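Local coordinates for nucleotide-binding protein, universal stress protein UspA family (Lactobacillus plantarum, PDB 3S3T) that binds ATP and belongs to the universal stress protein UspA family, although its precise cellular role is not established, at residues 7-12 / 107-112; 15-20 / 115-120; 31-36 / 82-87; 37-42 / 97-102. One frame throughout, in Å; residues are numbered along the deposited sequence.

The four contacts are spread over one parallel five-stranded sheet and the helices packed on it. Along the chain, the first segments follow in the order 1, 2, 3, 4; the second in the order 3, 4, 1, 2. Contact 1 pairs the central strand 7-11 with its neighbour 111-115. Contact 3 lies at the N-terminal end of strand 35-43, where edge strand 87-93 joins it; contact 4 sets helix 95-105 against the same strand. Contact 2 joins the start of helix 16-32 to the loop after strand 111-115. Centres of contacts 1 and 4 are about 10 Å apart, those of 2 and 3 about 21 Å. Contacts 1, 2 and 4 touch ATP; contact 3 is structural packing away from it.

Contact 1. Residues 7-12 / 107-112; sequences NILVPV and PEIDLI. With ATP (adenosine-5'-triphosphate), chain I.
The flat groups are the carboxylates of Asp110 and Glu108 and the amide of Asn7. Asn7 N approaches Asp110 OD1 from above the carboxylate plane, 27° out of it, and donates a 3.0 Å bond. Asp110 OD2 is held by Thr6 OG1. The Asn7 amide is turned 90° to the Glu108 carboxylate, and Asn7 CG meets Glu108 CG at 3.6 Å. Asn35 ND2 holds Asn7 OD1.

The exchange is two-way, because Asp110 N donates to Asn7 O at 2.9 Å. An alanine at Asp110 would lose the OD1 acceptor and would probably leave the start of this strand pairing looser. Further along, Leu9 N meets Leu111 O at 2.9 Å, nearly along the C=O axis. Leu111 N is buried with no partner in the model.

Ile8 and Leu111 face helix 16-32. Leu9 and Ile112 face helix 95-105, as does Ile109, whose CG2 lies 4.0 Å from Leu9 CB. Pro11 CD packs on Ile112 CG2 at 3.6 Å, and Pro11 O accepts from ATP O2' at 2.7 Å. Adjacent parallel strands with the nucleotide at their C-terminal end are typical of the Rossmann-like α/β fold of universal stress proteins.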
# COMPACT_ATOMS: atom_id res chain seq x y z
N ASN A 7 23.32 -9.28 -12.34
CA ASN A 7 23.60 -9.24 -10.90
C ASN A 7 22.30 -9.27 -10.12
O ASN A 7 21.66 -8.23 -9.97
CB ASN A 7 24.36 -7.94 -10.57
CG ASN A 7 25.76 -7.93 -11.14
OD1 ASN A 7 26.66 -8.50 -10.54
ND2 ASN A 7 25.94 -7.27 -12.27
N ILE A 8 21.93 -10.44 -9.62
CA ILE A 8 20.64 -10.67 -8.95
C ILE A 8 20.80 -10.69 -7.43
O ILE A 8 21.78 -11.22 -6.92
CB ILE A 8 20.03 -12.03 -9.41
CG1 ILE A 8 19.88 -12.06 -10.94
CG2 ILE A 8 18.65 -12.34 -8.74
CD1 ILE A 8 19.50 -13.44 -11.52
N LEU A 9 19.82 -10.11 -6.73
CA LEU A 9 19.77 -10.09 -5.29
C LEU A 9 18.53 -10.85 -4.85
O LEU A 9 17.44 -10.65 -5.40
CB LEU A 9 19.68 -8.64 -4.76
CG LEU A 9 19.68 -8.48 -3.23
CD1 LEU A 9 20.96 -8.97 -2.56
CD2 LEU A 9 19.47 -7.02 -2.90
N VAL A 10 18.72 -11.78 -3.93
CA VAL A 10 17.61 -12.49 -3.33
C VAL A 10 17.67 -12.32 -1.80
O VAL A 10 18.39 -13.02 -1.12
CB VAL A 10 17.49 -13.96 -3.78
CG1 VAL A 10 18.77 -14.79 -3.51
CG2 VAL A 10 16.25 -14.57 -3.12
N PRO A 11 16.92 -11.34 -1.27
CA PRO A 11 16.85 -11.21 0.17
C PRO A 11 16.05 -12.39 0.73
O PRO A 11 14.95 -12.68 0.24
CB PRO A 11 16.16 -9.85 0.38
CG PRO A 11 16.31 -9.13 -0.91
CD PRO A 11 16.23 -10.23 -1.94
N VAL A 12 16.59 -13.06 1.74
CA VAL A 12 15.83 -14.10 2.43
C VAL A 12 15.70 -13.87 3.93
O VAL A 12 16.63 -13.41 4.59
CB VAL A 12 16.52 -15.48 2.24
CG1 VAL A 12 16.41 -15.95 0.81
CG2 VAL A 12 17.98 -15.39 2.67
N PRO A 107 24.82 -0.67 -7.57
CA PRO A 107 23.89 -0.31 -8.62
C PRO A 107 23.92 -1.27 -9.79
O PRO A 107 23.02 -1.19 -10.64
CB PRO A 107 24.33 1.11 -9.04
CG PRO A 107 25.74 1.24 -8.58
CD PRO A 107 25.94 0.27 -7.45
N GLU A 108 24.92 -2.16 -9.82
CA GLU A 108 24.98 -3.21 -10.84
C GLU A 108 23.81 -4.19 -10.74
O GLU A 108 23.47 -4.89 -11.72
CB GLU A 108 26.34 -3.94 -10.83
CG GLU A 108 26.68 -4.84 -9.64
CD GLU A 108 27.25 -4.09 -8.44
OE1 GLU A 108 27.17 -2.84 -8.42
OE2 GLU A 108 27.73 -4.76 -7.49
N ILE A 109 23.21 -4.26 -9.54
CA ILE A 109 22.13 -5.17 -9.28
C ILE A 109 20.96 -4.79 -10.16
O ILE A 109 20.52 -3.62 -10.16
CB ILE A 109 21.78 -5.20 -7.76
CG1 ILE A 109 22.83 -6.03 -7.00
CG2 ILE A 109 20.39 -5.78 -7.52
CD1 ILE A 109 22.68 -5.87 -5.52
N ASP A 110 20.47 -5.76 -10.94
CA ASP A 110 19.37 -5.51 -11.90
C ASP A 110 18.15 -6.36 -11.76
O ASP A 110 17.21 -6.24 -12.56
CB ASP A 110 19.85 -5.51 -13.39
CG ASP A 110 20.85 -6.64 -13.70
OD1 ASP A 110 20.89 -7.65 -12.98
OD2 ASP A 110 21.59 -6.52 -14.70
N LEU A 111 18.10 -7.14 -10.67
CA LEU A 111 16.89 -7.83 -10.24
C LEU A 111 16.95 -8.09 -8.76
O LEU A 111 17.96 -8.55 -8.23
CB LEU A 111 16.77 -9.19 -10.93
CG LEU A 111 15.50 -10.01 -10.72
CD1 LEU A 111 14.23 -9.23 -11.17
CD2 LEU A 111 15.63 -11.36 -11.51
N ILE A 112 15.81 -7.90 -8.09
CA ILE A 112 15.65 -8.38 -6.73
C ILE A 112 14.55 -9.43 -6.76
O ILE A 112 13.48 -9.19 -7.37
CB ILE A 112 15.27 -7.24 -5.77
CG1 ILE A 112 16.31 -6.10 -5.77
CG2 ILE A 112 15.10 -7.80 -4.33
CD1 ILE A 112 15.94 -4.87 -4.83
PG ATP I . 5.17 -8.55 7.54
O1G ATP I . 6.61 -8.47 7.97
O2G ATP I . 4.24 -8.82 8.68
O3G ATP I . 4.65 -7.39 6.71
PB ATP I . 5.84 -11.18 6.40
O1B ATP I . 4.91 -12.34 6.20
O2B ATP I . 6.91 -11.31 7.43
O3B ATP I . 4.94 -9.88 6.65
PA ATP I . 7.73 -10.00 4.54
O1A ATP I . 8.55 -9.57 5.72
O2A ATP I . 7.31 -8.92 3.63
O3A ATP I . 6.45 -10.86 4.94
O5' ATP I . 8.67 -11.08 3.73
C5' ATP I . 8.52 -11.20 2.32
C4' ATP I . 9.87 -11.52 1.67
O4' ATP I . 10.72 -10.45 2.04
C3' ATP I . 10.54 -12.78 2.21
O3' ATP I . 10.08 -13.96 1.57
C2' ATP I . 11.98 -12.41 1.97
O2' ATP I . 12.24 -12.65 0.59
C1' ATP I . 12.04 -10.92 2.26
N9 ATP I . 12.48 -10.66 3.63
C8 ATP I . 11.68 -10.48 4.74
N7 ATP I . 12.44 -10.28 5.84
C5 ATP I . 13.71 -10.33 5.44
C6 ATP I . 15.00 -10.23 6.10
N6 ATP I . 15.03 -10.01 7.43
N1 ATP I . 16.15 -10.34 5.34
C2 ATP I . 16.06 -10.55 4.01
N3 ATP I . 14.91 -10.71 3.34
C4 ATP I . 13.74 -10.59 4.00

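Contact 2. Residues 15-20 / 115-120; sequences SDAAQA and GATGTN. With ATP (adenosine-5'-triphosphate), chain I.
The loop 115-120 carries the first two glycines of the G-2X-G-9X-G(S/T) nucleotide motif known from ATP-binding universal stress proteins. Gly128 and Ser129 complete it. Gly115 N donates to ATP O2' at 3.2 Å, and ATP O3' donates to Thr117 O at 2.8 Å. The β-phosphate is held by two backbone amides, Gly118 N on O1B at 2.9 Å and Asn120 N on O2B at 3.1 Å. Both glycines sit close to the nucleotide: a CB on Gly115 would clash with ATP O3', and one on Gly118 with ATP O5'.

Segment 15-20 packs on this loop through small groups. The methyl of Ala17 comes down on the backbone, with CB only 3.2 Å from Thr117 O, the same carbonyl that takes the ribose hydroxyl. Ala18 CB touches the sugar itself, 3.4 Å from ATP O3'. Ser15 is the N-cap of the helix. Its OG stands between the backbone N and carbonyl carbon and accepts from Ala18 N at 3.1 Å; Asp13 OD1 is its other partner. That places Ser15 OG 3.6 Å from Gly118 CA, while Thr119 CG2 lies beside Ser15 CB.

Helix 16-32 follows strand 7-11, and the loop leaves strand 111-115 toward helix 129-137, with Ala116 bonded through its backbone to Ile145 of strand 141-145.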
# COMPACT_ATOMS: atom_id res chain seq x y z
N SER A 15 11.89 -17.95 6.38
CA SER A 15 10.63 -18.59 6.01
C SER A 15 10.77 -19.55 4.83
O SER A 15 11.70 -19.42 4.01
CB SER A 15 9.59 -17.53 5.68
OG SER A 15 10.00 -16.83 4.51
N ASP A 16 9.83 -20.48 4.72
CA ASP A 16 9.76 -21.33 3.52
C ASP A 16 9.55 -20.48 2.27
O ASP A 16 10.13 -20.79 1.23
CB ASP A 16 8.63 -22.33 3.61
CG ASP A 16 8.87 -23.40 4.70
OD1 ASP A 16 9.98 -23.49 5.27
OD2 ASP A 16 7.93 -24.13 4.99
N ALA A 17 8.76 -19.41 2.38
CA ALA A 17 8.40 -18.60 1.23
C ALA A 17 9.66 -17.95 0.67
O ALA A 17 9.81 -17.89 -0.54
CB ALA A 17 7.34 -17.51 1.58
N ALA A 18 10.54 -17.48 1.55
CA ALA A 18 11.82 -16.89 1.13
C ALA A 18 12.75 -17.92 0.52
O ALA A 18 13.49 -17.61 -0.42
CB ALA A 18 12.49 -16.19 2.30
N GLN A 19 12.74 -19.14 1.05
CA GLN A 19 13.53 -20.20 0.44
C GLN A 19 13.02 -20.65 -0.95
O GLN A 19 13.81 -21.04 -1.82
CB GLN A 19 13.62 -21.41 1.39
CG GLN A 19 14.37 -22.59 0.84
CD GLN A 19 15.84 -22.32 0.53
OE1 GLN A 19 16.44 -21.32 0.96
NE2 GLN A 19 16.45 -23.26 -0.22
N ALA A 20 11.72 -20.63 -1.15
CA ALA A 20 11.17 -20.86 -2.49
C ALA A 20 11.64 -19.70 -3.47
O ALA A 20 11.93 -19.93 -4.66
CB ALA A 20 9.69 -20.91 -2.40
N GLY A 115 10.20 -13.41 -1.78
CA GLY A 115 8.99 -14.17 -1.51
C GLY A 115 7.84 -13.21 -1.34
O GLY A 115 8.01 -12.08 -0.87
N ALA A 116 6.64 -13.63 -1.67
CA ALA A 116 5.48 -12.76 -1.42
C ALA A 116 5.28 -12.46 0.10
O ALA A 116 4.98 -11.32 0.46
CB ALA A 116 4.25 -13.39 -1.99
N THR A 117 5.43 -13.48 0.93
CA THR A 117 5.22 -13.37 2.37
C THR A 117 6.47 -13.93 3.04
O THR A 117 7.39 -14.39 2.34
CB THR A 117 3.98 -14.12 2.84
OG1 THR A 117 4.09 -15.49 2.46
CG2 THR A 117 2.73 -13.55 2.19
N GLY A 118 6.54 -13.80 4.35
CA GLY A 118 7.71 -14.18 5.13
C GLY A 118 7.32 -14.85 6.44
O GLY A 118 6.37 -15.60 6.46
N THR A 119 8.00 -14.54 7.54
CA THR A 119 7.76 -15.28 8.78
C THR A 119 6.51 -14.80 9.55
O THR A 119 5.95 -15.58 10.31
CB THR A 119 8.96 -15.22 9.75
OG1 THR A 119 9.16 -13.88 10.18
CG2 THR A 119 10.24 -15.73 9.12
N ASN A 120 6.06 -13.55 9.36
CA ASN A 120 4.99 -13.02 10.24
C ASN A 120 3.56 -13.07 9.72
O ASN A 120 2.65 -13.25 10.53
CB ASN A 120 5.26 -11.57 10.68
CG ASN A 120 6.29 -11.45 11.81
OD1 ASN A 120 6.90 -12.42 12.24
ND2 ASN A 120 6.48 -10.23 12.29
PG ATP I . 5.17 -8.55 7.54
O1G ATP I . 6.61 -8.47 7.97
O2G ATP I . 4.24 -8.82 8.68
O3G ATP I . 4.65 -7.39 6.71
PB ATP I . 5.84 -11.18 6.40
O1B ATP I . 4.91 -12.34 6.20
O2B ATP I . 6.91 -11.31 7.43
O3B ATP I . 4.94 -9.88 6.65
PA ATP I . 7.73 -10.00 4.54
O1A ATP I . 8.55 -9.57 5.72
O2A ATP I . 7.31 -8.92 3.63
O3A ATP I . 6.45 -10.86 4.94
O5' ATP I . 8.67 -11.08 3.73
C5' ATP I . 8.52 -11.20 2.32
C4' ATP I . 9.87 -11.52 1.67
O4' ATP I . 10.72 -10.45 2.04
C3' ATP I . 10.54 -12.78 2.21
O3' ATP I . 10.08 -13.96 1.57
C2' ATP I . 11.98 -12.41 1.97
O2' ATP I . 12.24 -12.65 0.59
C1' ATP I . 12.04 -10.92 2.26
N9 ATP I . 12.48 -10.66 3.63
C8 ATP I . 11.68 -10.48 4.74
N7 ATP I . 12.44 -10.28 5.84
C5 ATP I . 13.71 -10.33 5.44
C6 ATP I . 15.00 -10.23 6.10
N6 ATP I . 15.03 -10.01 7.43
N1 ATP I . 16.15 -10.34 5.34
C2 ATP I . 16.06 -10.55 4.01
N3 ATP I . 14.91 -10.71 3.34
C4 ATP I . 13.74 -10.59 4.00

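Contact 3. Residues 31-36 / 82-87; sequences RHQANL and SAPNLK
Asn85 carries its CG in the crowded position between backbone N and carbonyl carbon (chi1 53°), and Asn35 has CG anti to its own carbonyl carbon, so the two amides meet with their planes 27° apart. The site is the entry to the edge of the parallel sheet, where strand 35-43 begins after helix 16-32 and the loop before strand 87-93 runs alongside it.

Asn85 ND2 donates in its own amide plane to a lone pair of Asn35 OD1, at 2.9 Å. Asn85 OD1 accepts from Leu36 N at 3.2 Å and from a water at 2.6 Å, which also donates to Leu36 O. The Asn85 side chain thus takes the place of a backbone carbonyl at Leu36 N, before the regular pairing begins. A second water links Ala34 O to Asn85 N.

Gln33 leaves the helix with positive phi (49°). Its side chain, bent at chi2, brings NE2 to Ser82 O at 3.0 Å, above the carbonyl plane. The same NE2 is bonded to Gln30 O, so two carbonyls share it. The Pro84 ring packs on the backbone of 33-34, with CG 3.3 Å from Ala34 O.

Leu36 and Leu86 lie side by side and point the same way, with Leu36 CG 3.7 Å from Leu86 CD1. Helix 16-32 lies over both. One residue on, the pairing turns regular: Lys87 N donates to Leu36 O at 3.0 Å.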
# COMPACT_ATOMS: atom_id res chain seq x y z
N ARG A 31 19.94 -19.32 -15.82
CA ARG A 31 19.50 -19.00 -17.19
C ARG A 31 20.20 -17.81 -17.83
O ARG A 31 20.45 -17.81 -19.04
CB ARG A 31 18.02 -18.72 -17.25
CG ARG A 31 17.22 -19.83 -17.78
CD ARG A 31 15.75 -19.39 -17.78
NE ARG A 31 14.83 -20.43 -18.25
CZ ARG A 31 14.66 -21.63 -17.67
NH1 ARG A 31 15.38 -22.00 -16.61
NH2 ARG A 31 13.76 -22.47 -18.17
N HIS A 32 20.46 -16.80 -17.01
CA HIS A 32 21.05 -15.55 -17.47
C HIS A 32 22.56 -15.55 -17.27
O HIS A 32 23.27 -14.61 -17.67
CB HIS A 32 20.41 -14.39 -16.70
CG HIS A 32 19.00 -14.11 -17.10
ND1 HIS A 32 18.65 -13.04 -17.90
CD2 HIS A 32 17.84 -14.75 -16.79
CE1 HIS A 32 17.34 -13.04 -18.09
NE2 HIS A 32 16.83 -14.08 -17.44
N GLN A 33 23.05 -16.61 -16.64
CA GLN A 33 24.42 -16.72 -16.18
C GLN A 33 24.83 -15.47 -15.41
O GLN A 33 25.87 -14.86 -15.67
CB GLN A 33 25.36 -17.03 -17.34
CG GLN A 33 25.14 -18.44 -17.89
CD GLN A 33 25.69 -19.50 -16.97
OE1 GLN A 33 26.88 -19.72 -16.91
NE2 GLN A 33 24.82 -20.17 -16.25
N ALA A 34 23.98 -15.12 -14.45
CA ALA A 34 24.13 -13.89 -13.67
C ALA A 34 24.82 -14.15 -12.36
O ALA A 34 24.80 -15.25 -11.83
CB ALA A 34 22.77 -13.24 -13.46
N ASN A 35 25.45 -13.13 -11.81
CA ASN A 35 25.94 -13.24 -10.45
C ASN A 35 24.72 -13.26 -9.54
O ASN A 35 23.67 -12.65 -9.86
CB ASN A 35 26.89 -12.09 -10.09
CG ASN A 35 28.10 -12.01 -11.01
OD1 ASN A 35 28.74 -13.02 -11.33
ND2 ASN A 35 28.43 -10.80 -11.44
N LEU A 36 24.81 -14.01 -8.44
CA LEU A 36 23.73 -14.14 -7.49
C LEU A 36 24.23 -13.81 -6.09
O LEU A 36 25.30 -14.26 -5.71
CB LEU A 36 23.12 -15.56 -7.54
CG LEU A 36 21.90 -15.86 -6.66
CD1 LEU A 36 20.77 -14.89 -6.95
CD2 LEU A 36 21.45 -17.32 -6.86
N SER A 82 24.21 -25.03 -12.67
CA SER A 82 25.10 -24.35 -13.60
C SER A 82 25.11 -22.85 -13.37
O SER A 82 25.66 -22.11 -14.18
CB SER A 82 24.73 -24.70 -15.05
OG SER A 82 23.35 -24.43 -15.29
N ALA A 83 24.53 -22.41 -12.26
CA ALA A 83 24.55 -21.01 -11.88
C ALA A 83 26.00 -20.65 -11.59
O ALA A 83 26.70 -21.41 -10.97
CB ALA A 83 23.67 -20.76 -10.63
N PRO A 84 26.46 -19.48 -12.07
CA PRO A 84 27.89 -19.19 -11.98
C PRO A 84 28.44 -19.07 -10.57
O PRO A 84 29.58 -19.45 -10.36
CB PRO A 84 28.03 -17.84 -12.69
CG PRO A 84 26.75 -17.52 -13.27
CD PRO A 84 25.74 -18.54 -12.93
N ASN A 85 27.66 -18.53 -9.63
CA ASN A 85 28.19 -18.36 -8.27
C ASN A 85 27.13 -18.03 -7.23
O ASN A 85 25.97 -17.86 -7.55
CB ASN A 85 29.25 -17.23 -8.27
CG ASN A 85 28.73 -15.95 -8.88
OD1 ASN A 85 27.71 -15.37 -8.42
ND2 ASN A 85 29.36 -15.53 -9.97
N LEU A 86 27.55 -17.91 -5.98
CA LEU A 86 26.69 -17.39 -4.93
C LEU A 86 27.59 -16.67 -3.95
O LEU A 86 28.57 -17.25 -3.43
CB LEU A 86 25.90 -18.50 -4.22
CG LEU A 86 24.96 -17.99 -3.13
CD1 LEU A 86 23.74 -17.31 -3.78
CD2 LEU A 86 24.56 -19.13 -2.17
N LYS A 87 27.28 -15.39 -3.77
CA LYS A 87 27.75 -14.61 -2.65
C LYS A 87 26.63 -14.65 -1.58
O LYS A 87 25.45 -14.56 -1.92
CB LYS A 87 28.03 -13.17 -3.09
CG LYS A 87 28.55 -12.23 -1.99
CD LYS A 87 28.45 -10.76 -2.40
CE LYS A 87 29.56 -9.93 -1.73
NZ LYS A 87 29.31 -8.47 -1.80
O HOH W 1 25.01 -17.40 -10.14
O HOH W 2 28.07 -13.45 -6.78

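Contact 4. Residues 37-42 / 97-102; sequences TALYVV and HTIEDY. With ATP (adenosine-5'-triphosphate), chain I.
Tyr102 OH has three polar partners: a water, Glu89 OE1, and more weakly Lys87 NZ. The water lies in the ring plane at its edge, 2.9 Å from Tyr102 OH, and also bonds Thr37 OG1 at 2.8 Å. It bridges helix and strand where Thr37 and Tyr102 meet tip to tip, with Thr37 CG2 3.7 Å from Tyr102 OH.

The rest of the interface is mostly apolar packing. The axes of strand 37-42 and helix 97-102 run 141° apart. Leu39 and Tyr102 slide past each other in opposite directions, bringing Leu39 CD2 to 4.1 Å from Tyr102 CG. Val41 crosses Thr98 obliquely, with Val41 CG1 3.8 Å from Thr98 OG1, a hydroxyl bonded to Ile94 O. Ile99 sends CD1 to the adenine, 3.8 Å from ATP N3.

An alanine at Val41 would lose both methyls, and the packing on Thr98 and beside ATP N1 would probably loosen. The backbone of Val41 reads the base: Val41 N donates to ATP N1 at 3.0 Å, and ATP N6 donates to Val41 O at 2.8 Å. This donor and acceptor pattern matches adenine and would probably not suit guanine, consistent with binding of ATP.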
# COMPACT_ATOMS: atom_id res chain seq x y z
N THR A 37 23.46 -12.98 -5.36
CA THR A 37 23.75 -12.69 -3.95
C THR A 37 22.49 -12.99 -3.11
O THR A 37 21.43 -12.47 -3.42
CB THR A 37 24.10 -11.21 -3.76
OG1 THR A 37 25.32 -10.94 -4.47
CG2 THR A 37 24.29 -10.86 -2.24
N ALA A 38 22.63 -13.86 -2.09
CA ALA A 38 21.59 -14.04 -1.04
C ALA A 38 21.92 -13.18 0.17
O ALA A 38 23.07 -13.14 0.64
CB ALA A 38 21.45 -15.48 -0.65
N LEU A 39 20.91 -12.43 0.64
CA LEU A 39 21.09 -11.47 1.72
C LEU A 39 20.09 -11.75 2.84
O LEU A 39 18.90 -11.69 2.59
CB LEU A 39 20.89 -10.05 1.22
CG LEU A 39 20.75 -8.90 2.25
CD1 LEU A 39 22.07 -8.70 3.13
CD2 LEU A 39 20.40 -7.65 1.54
N TYR A 40 20.57 -12.09 4.03
CA TYR A 40 19.70 -12.16 5.22
C TYR A 40 19.95 -10.94 6.10
O TYR A 40 21.09 -10.67 6.50
CB TYR A 40 20.02 -13.43 6.02
CG TYR A 40 19.10 -13.70 7.20
CD1 TYR A 40 19.20 -12.98 8.39
CD2 TYR A 40 18.14 -14.72 7.13
CE1 TYR A 40 18.33 -13.22 9.45
CE2 TYR A 40 17.29 -15.00 8.23
CZ TYR A 40 17.38 -14.26 9.34
OH TYR A 40 16.53 -14.57 10.36
N VAL A 41 18.89 -10.21 6.43
CA VAL A 41 19.03 -9.09 7.34
C VAL A 41 18.56 -9.42 8.75
O VAL A 41 17.39 -9.76 8.97
CB VAL A 41 18.31 -7.83 6.84
CG1 VAL A 41 18.71 -6.59 7.72
CG2 VAL A 41 18.68 -7.54 5.39
N VAL A 42 19.48 -9.30 9.72
CA VAL A 42 19.16 -9.47 11.14
C VAL A 42 18.54 -8.16 11.65
O VAL A 42 19.21 -7.12 11.75
CB VAL A 42 20.42 -9.80 11.97
CG1 VAL A 42 20.08 -9.96 13.43
CG2 VAL A 42 21.16 -11.02 11.46
N HIS A 97 14.72 -1.43 4.66
CA HIS A 97 15.69 -0.37 4.41
C HIS A 97 17.01 -0.92 3.91
O HIS A 97 17.59 -0.37 2.98
CB HIS A 97 15.99 0.43 5.67
CG HIS A 97 14.78 1.05 6.30
ND1 HIS A 97 14.85 1.73 7.50
CD2 HIS A 97 13.48 1.10 5.92
CE1 HIS A 97 13.64 2.16 7.83
NE2 HIS A 97 12.79 1.78 6.90
N THR A 98 17.47 -2.00 4.55
CA THR A 98 18.76 -2.56 4.24
C THR A 98 18.80 -3.13 2.84
O THR A 98 19.82 -3.04 2.15
CB THR A 98 19.17 -3.61 5.31
OG1 THR A 98 19.17 -2.99 6.61
CG2 THR A 98 20.56 -4.20 5.01
N ILE A 99 17.71 -3.77 2.43
CA ILE A 99 17.56 -4.34 1.11
C ILE A 99 17.59 -3.22 0.06
O ILE A 99 18.34 -3.27 -0.91
CB ILE A 99 16.23 -5.17 1.00
CG1 ILE A 99 16.33 -6.47 1.83
CG2 ILE A 99 15.93 -5.47 -0.48
CD1 ILE A 99 14.98 -7.13 2.13
N GLU A 100 16.80 -2.18 0.29
CA GLU A 100 16.83 -0.99 -0.59
C GLU A 100 18.26 -0.44 -0.69
O GLU A 100 18.76 -0.18 -1.82
CB GLU A 100 15.88 0.09 -0.03
CG GLU A 100 15.94 1.43 -0.71
CD GLU A 100 15.08 2.49 -0.05
OE1 GLU A 100 14.65 2.34 1.09
OE2 GLU A 100 14.87 3.52 -0.68
N ASP A 101 18.90 -0.26 0.46
CA ASP A 101 20.20 0.38 0.51
C ASP A 101 21.20 -0.50 -0.21
O ASP A 101 22.12 -0.01 -0.88
CB ASP A 101 20.64 0.63 1.96
CG ASP A 101 19.90 1.78 2.61
OD1 ASP A 101 19.19 2.55 1.91
OD2 ASP A 101 20.01 1.93 3.83
N TYR A 102 21.05 -1.81 -0.06
CA TYR A 102 21.96 -2.74 -0.66
C TYR A 102 21.90 -2.61 -2.19
O TYR A 102 22.93 -2.56 -2.85
CB TYR A 102 21.66 -4.18 -0.22
CG TYR A 102 22.79 -5.13 -0.55
CD1 TYR A 102 23.75 -5.45 0.40
CD2 TYR A 102 22.91 -5.71 -1.81
CE1 TYR A 102 24.80 -6.30 0.11
CE2 TYR A 102 23.95 -6.57 -2.11
CZ TYR A 102 24.90 -6.85 -1.14
OH TYR A 102 25.94 -7.70 -1.45
PG ATP I . 5.17 -8.55 7.54
O1G ATP I . 6.61 -8.47 7.97
O2G ATP I . 4.24 -8.82 8.68
O3G ATP I . 4.65 -7.39 6.71
PB ATP I . 5.84 -11.18 6.40
O1B ATP I . 4.91 -12.34 6.20
O2B ATP I . 6.91 -11.31 7.43
O3B ATP I . 4.94 -9.88 6.65
PA ATP I . 7.73 -10.00 4.54
O1A ATP I . 8.55 -9.57 5.72
O2A ATP I . 7.31 -8.92 3.63
O3A ATP I . 6.45 -10.86 4.94
O5' ATP I . 8.67 -11.08 3.73
C5' ATP I . 8.52 -11.20 2.32
C4' ATP I . 9.87 -11.52 1.67
O4' ATP I . 10.72 -10.45 2.04
C3' ATP I . 10.54 -12.78 2.21
O3' ATP I . 10.08 -13.96 1.57
C2' ATP I . 11.98 -12.41 1.97
O2' ATP I . 12.24 -12.65 0.59
C1' ATP I . 12.04 -10.92 2.26
N9 ATP I . 12.48 -10.66 3.63
C8 ATP I . 11.68 -10.48 4.74
N7 ATP I . 12.44 -10.28 5.84
C5 ATP I . 13.71 -10.33 5.44
C6 ATP I . 15.00 -10.23 6.10
N6 ATP I . 15.03 -10.01 7.43
N1 ATP I . 16.15 -10.34 5.34
C2 ATP I . 16.06 -10.55 4.01
N3 ATP I . 14.91 -10.71 3.34
C4 ATP I . 13.74 -10.59 4.00
O HOH W 3 26.40 -8.32 -4.22